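Adhesion G-protein coupled receptor G6 (Danio rerio, PDB 6V55) is an adhesion G-protein coupled receptor linked to myelination, whose calcium-binding extracellular region probably mediates adhesion and helps to control signalling. Local coordinates at residues F344-L349 with L445-Q450; G338-I343 with P465-Y470. One frame throughout, in Å; residues are numbered along the deposited sequence.

Contact 1 of 2, residues F344-L349 with L445-Q450; sequences FYRSTL and LMENCQ
Tyr345 and Leu445 form an antiparallel, non-hydrogen-bonded beta pair (CA to CA 4.5 Å), where strand 342-353 of the SEA-domain sheet meets the last residue of strand 436-445. Beyond the pair, Met446 N donates to Phe344 O (3.1 Å, N-H...O angle 159°) from above the carbonyl plane, holding the departing chain to the strand for one more residue. Tyr345 and Leu445 lie on the same sheet face, and their side chains cross obliquely: Leu445 CD1 makes an off-centre CH-pi contact 4.1 Å from the Tyr345 ring centroid, closest at CE1. Met446, bent at chi2 and chi3, brings CE to 3.7 Å from Phe344 CB. Arg346, with CG anti to the backbone N (chi1 178°) and a bend at chi3, turns its guanidinium end-on to the Glu447 carboxylate, a two-nitrogen salt bridge in which both oxygens use syn lone pairs. NH1 has Tyr492 O as a second acceptor. Without these three guanidinium bonds, an alanine at Arg346 would probably loosen the chain around Glu447. The two flat groups are 34° apart: Glu447 OE2 lies in the guanidinium plane, 3.2 Å from Arg346 NH1, whereas OE1 is tilted out of it, 3.2 Å from NH2.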
loop_
_atom_site.group_PDB
_atom_site.type_symbol
_atom_site.label_atom_id
_atom_site.label_comp_id
_atom_site.label_asym_id
_atom_site.label_seq_id
_atom_site.Cartn_x
_atom_site.Cartn_y
_atom_site.Cartn_z
ATOM N N PHE A 344 3.053 -3.955 -25.702
ATOM C CA PHE A 344 2.943 -3.128 -26.892
ATOM C C PHE A 344 3.918 -1.955 -26.860
ATOM O O PHE A 344 4.144 -1.354 -25.809
ATOM C CB PHE A 344 1.532 -2.616 -27.008
ATOM C CG PHE A 344 0.528 -3.682 -27.301
ATOM C CD1 PHE A 344 -0.125 -4.361 -26.268
ATOM C CD2 PHE A 344 0.225 -4.005 -28.618
ATOM C CE1 PHE A 344 -1.081 -5.334 -26.550
ATOM C CE2 PHE A 344 -0.719 -4.979 -28.917
ATOM C CZ PHE A 344 -1.381 -5.640 -27.878
ATOM N N TYR A 345 4.490 -1.629 -28.019
ATOM C CA TYR A 345 5.440 -0.536 -28.186
ATOM C C TYR A 345 5.017 0.320 -29.372
ATOM O O TYR A 345 4.546 -0.213 -30.379
ATOM C CB TYR A 345 6.843 -1.064 -28.448
ATOM C CG TYR A 345 7.460 -1.893 -27.342
ATOM C CD1 TYR A 345 8.264 -1.295 -26.369
ATOM C CD2 TYR A 345 7.272 -3.275 -27.290
ATOM C CE1 TYR A 345 8.853 -2.044 -25.371
ATOM C CE2 TYR A 345 7.852 -4.038 -26.284
ATOM C CZ TYR A 345 8.643 -3.415 -25.324
ATOM O OH TYR A 345 9.243 -4.160 -24.316
ATOM N N ARG A 346 5.199 1.638 -29.277
ATOM C CA ARG A 346 4.949 2.546 -30.395
ATOM C C ARG A 346 6.278 3.097 -30.895
ATOM O O ARG A 346 7.082 3.566 -30.084
ATOM C CB ARG A 346 4.034 3.683 -29.950
ATOM C CG ARG A 346 3.718 4.733 -31.001
ATOM C CD ARG A 346 2.981 5.946 -30.375
ATOM N NE ARG A 346 3.850 6.563 -29.378
ATOM C CZ ARG A 346 3.578 6.667 -28.075
ATOM N NH1 ARG A 346 2.421 6.228 -27.578
ATOM N NH2 ARG A 346 4.478 7.226 -27.263
ATOM N N SER A 347 6.524 3.044 -32.217
ATOM C CA SER A 347 7.795 3.528 -32.751
ATOM C C SER A 347 7.598 4.577 -33.835
ATOM O O SER A 347 6.579 4.602 -34.536
ATOM C CB SER A 347 8.679 2.413 -33.342
ATOM O OG SER A 347 7.940 1.580 -34.212
ATOM N N THR A 348 8.601 5.447 -33.966
ATOM C CA THR A 348 8.640 6.474 -35.003
ATOM C C THR A 348 9.868 6.216 -35.861
ATOM O O THR A 348 11.004 6.320 -35.380
ATOM C CB THR A 348 8.671 7.877 -34.406
ATOM O OG1 THR A 348 7.403 8.135 -33.793
ATOM C CG2 THR A 348 8.925 8.936 -35.487
ATOM N N LEU A 349 9.630 5.876 -37.124
ATOM C CA LEU A 349 10.673 5.523 -38.066
ATOM C C LEU A 349 10.843 6.657 -39.059
ATOM O O LEU A 349 9.859 7.128 -39.628
ATOM C CB LEU A 349 10.321 4.229 -38.797
ATOM C CG LEU A 349 10.149 2.998 -37.913
ATOM C CD1 LEU A 349 9.112 2.044 -38.493
ATOM C CD2 LEU A 349 11.464 2.315 -37.769
ATOM N N LEU A 445 7.758 2.452 -25.002
ATOM C CA LEU A 445 6.834 1.508 -24.403
ATOM C C LEU A 445 5.498 2.195 -24.192
ATOM O O LEU A 445 5.440 3.355 -23.758
ATOM C CB LEU A 445 7.400 0.991 -23.088
ATOM C CG LEU A 445 6.559 0.090 -22.198
ATOM C CD1 LEU A 445 6.341 -1.237 -22.875
ATOM C CD2 LEU A 445 7.310 -0.092 -20.899
ATOM N N MET A 446 4.430 1.490 -24.570
ATOM C CA MET A 446 3.092 2.066 -24.579
ATOM C C MET A 446 2.610 2.319 -23.158
ATOM O O MET A 446 2.696 1.436 -22.295
ATOM C CB MET A 446 2.129 1.140 -25.304
ATOM C CG MET A 446 0.694 1.474 -25.112
ATOM S SD MET A 446 0.075 2.122 -26.616
ATOM C CE MET A 446 -0.092 0.633 -27.549
ATOM N N GLU A 447 2.135 3.543 -22.931
ATOM C CA GLU A 447 1.858 4.049 -21.602
ATOM C C GLU A 447 0.628 3.365 -21.036
ATOM O O GLU A 447 -0.336 3.095 -21.760
ATOM C CB GLU A 447 1.650 5.562 -21.659
ATOM C CG GLU A 447 2.874 6.364 -22.177
ATOM C CD GLU A 447 2.975 6.486 -23.721
ATOM O OE1 GLU A 447 4.107 6.385 -24.241
ATOM O OE2 GLU A 447 1.939 6.651 -24.405
ATOM N N ASN A 448 0.706 3.028 -19.749
ATOM C CA ASN A 448 -0.410 2.477 -18.999
ATOM C C ASN A 448 -1.563 3.469 -18.928
ATOM O O ASN A 448 -1.347 4.683 -18.901
ATOM C CB ASN A 448 0.038 2.157 -17.571
ATOM C CG ASN A 448 0.914 0.958 -17.496
ATOM O OD1 ASN A 448 0.954 0.164 -18.424
ATOM N ND2 ASN A 448 1.611 0.798 -16.379
ATOM N N CYS A 449 -2.795 2.950 -18.890
ATOM C CA CYS A 449 -3.919 3.787 -18.489
ATOM C C CYS A 449 -3.755 4.151 -17.019
ATOM O O CYS A 449 -3.516 3.279 -16.180
ATOM C CB CYS A 449 -5.251 3.077 -18.705
ATOM S SG CYS A 449 -5.652 2.644 -20.406
ATOM N N GLN A 450 -3.837 5.442 -16.714
ATOM C CA GLN A 450 -3.640 5.908 -15.353
ATOM C C GLN A 450 -4.820 5.514 -14.479
ATOM O O GLN A 450 -5.913 5.211 -14.973
ATOM C CB GLN A 450 -3.451 7.428 -15.324
ATOM C CG GLN A 450 -2.151 7.897 -15.962
ATOM C CD GLN A 450 -0.909 7.314 -15.282
ATOM O OE1 GLN A 450 -0.363 6.308 -15.735
ATOM N NE2 GLN A 450 -0.454 7.952 -14.206
#

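Contact 2 of 2, residues G338-I343 with P465-Y470; sequences GCPEDI and PTVTQY
Pro465 opens the second segment with its carbonyl: Pro465 O lies 3.6 Å from Pro340 CB, on the loop that carries the Cys333-Cys339 disulfide and leads into strand 342-353 of the SEA-domain sheet. Thr466 follows with backbone angles in the left-handed helical region (phi 68°, psi 10°). Its OG1 sits in the crowded position between the backbone N and the carbonyl carbon, and from there donates a 2.8 Å hydrogen bond to Pro465 O, in the carbonyl plane and on a lone pair. The same Thr466 OG1 accepts a hydrogen bond from a water at 2.6 Å, and this water also receives a weak one from Glu341 N, so the polar link between the segments runs through solvent; no direct hydrogen bond joins them. Val467 is the apolar centre. With CG1 anti to the backbone N (chi1 161°), it straddles Gly338 CA, which is 3.7 Å from Val467 CG1 and equally far from CG2, while Val467 CG2 also meets Pro340 CD at 3.8 Å. Gly338 is demanded twice over: its backbone angles would jam a beta carbon against the preceding carbonyl O, and that carbon would clash with Val467 CG1. Farther on, the end of the Gln469 side chain comes near Gly338, but its NE2 is hydrogen-bonded to Ser463 OG and Gly336 O. The contact therefore joins two sheets: Ile343 pairs with Tyr409 of strand 399-410, while the backbones of Val467 and Gln469 hydrogen-bond to Cys485 and Arg483 of strand 480-488, in the three-stranded antiparallel sheet.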
loop_
_atom_site.group_PDB
_atom_site.type_symbol
_atom_site.label_atom_id
_atom_site.label_comp_id
_atom_site.label_asym_id
_atom_site.label_seq_id
_atom_site.Cartn_x
_atom_site.Cartn_y
_atom_site.Cartn_z
ATOM N N GLY A 338 -2.306 -5.726 -13.760
ATOM C CA GLY A 338 -2.772 -6.698 -14.720
ATOM C C GLY A 338 -1.625 -7.514 -15.276
ATOM O O GLY A 338 -0.444 -7.183 -15.119
ATOM N N CYS A 339 -1.983 -8.627 -15.909
ATOM C CA CYS A 339 -1.027 -9.535 -16.539
ATOM C C CYS A 339 -1.487 -9.749 -17.976
ATOM O O CYS A 339 -2.194 -10.725 -18.255
ATOM C CB CYS A 339 -0.935 -10.870 -15.802
ATOM S SG CYS A 339 -0.355 -10.749 -14.073
ATOM N N PRO A 340 -1.147 -8.843 -18.894
ATOM C CA PRO A 340 -1.585 -9.007 -20.284
ATOM C C PRO A 340 -0.733 -10.017 -21.037
ATOM O O PRO A 340 0.428 -10.269 -20.709
ATOM C CB PRO A 340 -1.407 -7.606 -20.876
ATOM C CG PRO A 340 -0.248 -7.065 -20.124
ATOM C CD PRO A 340 -0.359 -7.608 -18.721
ATOM N N GLU A 341 -1.348 -10.603 -22.070
ATOM C CA GLU A 341 -0.643 -11.563 -22.919
ATOM C C GLU A 341 0.438 -10.901 -23.755
ATOM O O GLU A 341 1.468 -11.515 -24.014
ATOM C CB GLU A 341 -1.601 -12.268 -23.878
ATOM C CG GLU A 341 -2.901 -12.727 -23.292
ATOM C CD GLU A 341 -3.351 -14.037 -23.908
ATOM O OE1 GLU A 341 -3.440 -15.036 -23.159
ATOM O OE2 GLU A 341 -3.604 -14.070 -25.137
ATOM N N ASP A 342 0.220 -9.674 -24.211
ATOM C CA ASP A 342 1.144 -9.014 -25.113
ATOM C C ASP A 342 1.585 -7.672 -24.544
ATOM O O ASP A 342 0.792 -6.967 -23.906
ATOM C CB ASP A 342 0.504 -8.808 -26.483
ATOM C CG ASP A 342 0.179 -10.122 -27.192
ATOM O OD1 ASP A 342 -0.698 -10.112 -28.081
ATOM O OD2 ASP A 342 0.785 -11.170 -26.864
ATOM N N ILE A 343 2.854 -7.321 -24.788
ATOM C CA ILE A 343 3.417 -6.012 -24.446
ATOM C C ILE A 343 3.549 -5.192 -25.726
ATOM O O ILE A 343 4.107 -5.674 -26.724
ATOM C CB ILE A 343 4.776 -6.162 -23.742
ATOM C CG1 ILE A 343 4.601 -6.920 -22.423
ATOM C CG2 ILE A 343 5.499 -4.810 -23.579
ATOM C CD1 ILE A 343 4.213 -6.032 -21.245
ATOM N N PRO A 465 -1.976 -2.092 -21.173
ATOM C CA PRO A 465 -2.952 -2.216 -22.276
ATOM C C PRO A 465 -3.503 -3.629 -22.452
ATOM O O PRO A 465 -2.775 -4.618 -22.321
ATOM C CB PRO A 465 -2.139 -1.802 -23.507
ATOM C CG PRO A 465 -1.127 -0.876 -22.977
ATOM C CD PRO A 465 -0.764 -1.361 -21.607
ATOM N N THR A 466 -4.810 -3.677 -22.777
ATOM C CA THR A 466 -5.726 -4.834 -22.936
ATOM C C THR A 466 -6.032 -5.551 -21.615
ATOM O O THR A 466 -6.678 -6.602 -21.622
ATOM C CB THR A 466 -5.278 -5.868 -23.992
ATOM O OG1 THR A 466 -4.271 -6.712 -23.432
ATOM C CG2 THR A 466 -4.758 -5.203 -25.296
ATOM N N VAL A 467 -5.640 -4.988 -20.471
ATOM C CA VAL A 467 -6.034 -5.502 -19.161
ATOM C C VAL A 467 -7.427 -4.978 -18.840
ATOM O O VAL A 467 -7.700 -3.787 -19.025
ATOM C CB VAL A 467 -5.019 -5.071 -18.084
ATOM C CG1 VAL A 467 -5.570 -5.167 -16.662
ATOM C CG2 VAL A 467 -3.734 -5.846 -18.226
ATOM N N THR A 468 -8.319 -5.867 -18.391
ATOM C CA THR A 468 -9.607 -5.482 -17.827
ATOM C C THR A 468 -9.540 -5.592 -16.306
ATOM O O THR A 468 -9.101 -6.620 -15.778
ATOM C CB THR A 468 -10.722 -6.362 -18.399
ATOM O OG1 THR A 468 -10.869 -6.065 -19.789
ATOM C CG2 THR A 468 -12.062 -6.108 -17.700
ATOM N N GLN A 469 -9.947 -4.526 -15.611
ATOM C CA GLN A 469 -9.975 -4.495 -14.154
ATOM C C GLN A 469 -11.398 -4.575 -13.629
ATOM O O GLN A 469 -12.325 -4.074 -14.255
ATOM C CB GLN A 469 -9.341 -3.218 -13.628
ATOM C CG GLN A 469 -7.922 -3.113 -14.003
ATOM C CD GLN A 469 -7.004 -3.547 -12.895
ATOM O OE1 GLN A 469 -7.431 -4.172 -11.907
ATOM N NE2 GLN A 469 -5.720 -3.224 -13.045
ATOM N N TYR A 470 -11.553 -5.147 -12.437
ATOM C CA TYR A 470 -12.857 -5.326 -11.811
ATOM C C TYR A 470 -12.857 -4.595 -10.482
ATOM O O TYR A 470 -11.885 -4.692 -9.724
ATOM C CB TYR A 470 -13.182 -6.805 -11.608
ATOM C CG TYR A 470 -13.275 -7.559 -12.906
ATOM C CD1 TYR A 470 -12.145 -8.146 -13.472
ATOM C CD2 TYR A 470 -14.489 -7.671 -13.576
ATOM C CE1 TYR A 470 -12.208 -8.811 -14.671
ATOM C CE2 TYR A 470 -14.572 -8.355 -14.777
ATOM C CZ TYR A 470 -13.423 -8.924 -15.312
ATOM O OH TYR A 470 -13.471 -9.606 -16.505
HETATM O O HOH W 1 -4.374 -9.007 -22.122
#

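Both contacts draw on the chain of strand 342-353, contact 1 through the strand itself and contact 2 through the loop just before it, with centres about 14 Å apart. Each is partly buried, so neither is purely core or surface. Contact 1 buries 344 Å² against 193 Å² for contact 2. It continues sheet pairing and adds direct charge pairing, whereas contact 2 joins loops by apolar contact and one water whose bond to Glu341 N is weak. The two touch: Met446 CG packs 3.7 Å from Pro465 CG, and Phe344 CE1 lies 3.9 Å from Thr466 CG2. Ile487 of strand 480-488 meets side chains from both, tying the SEA-domain strand to the neighbouring three-stranded sheet.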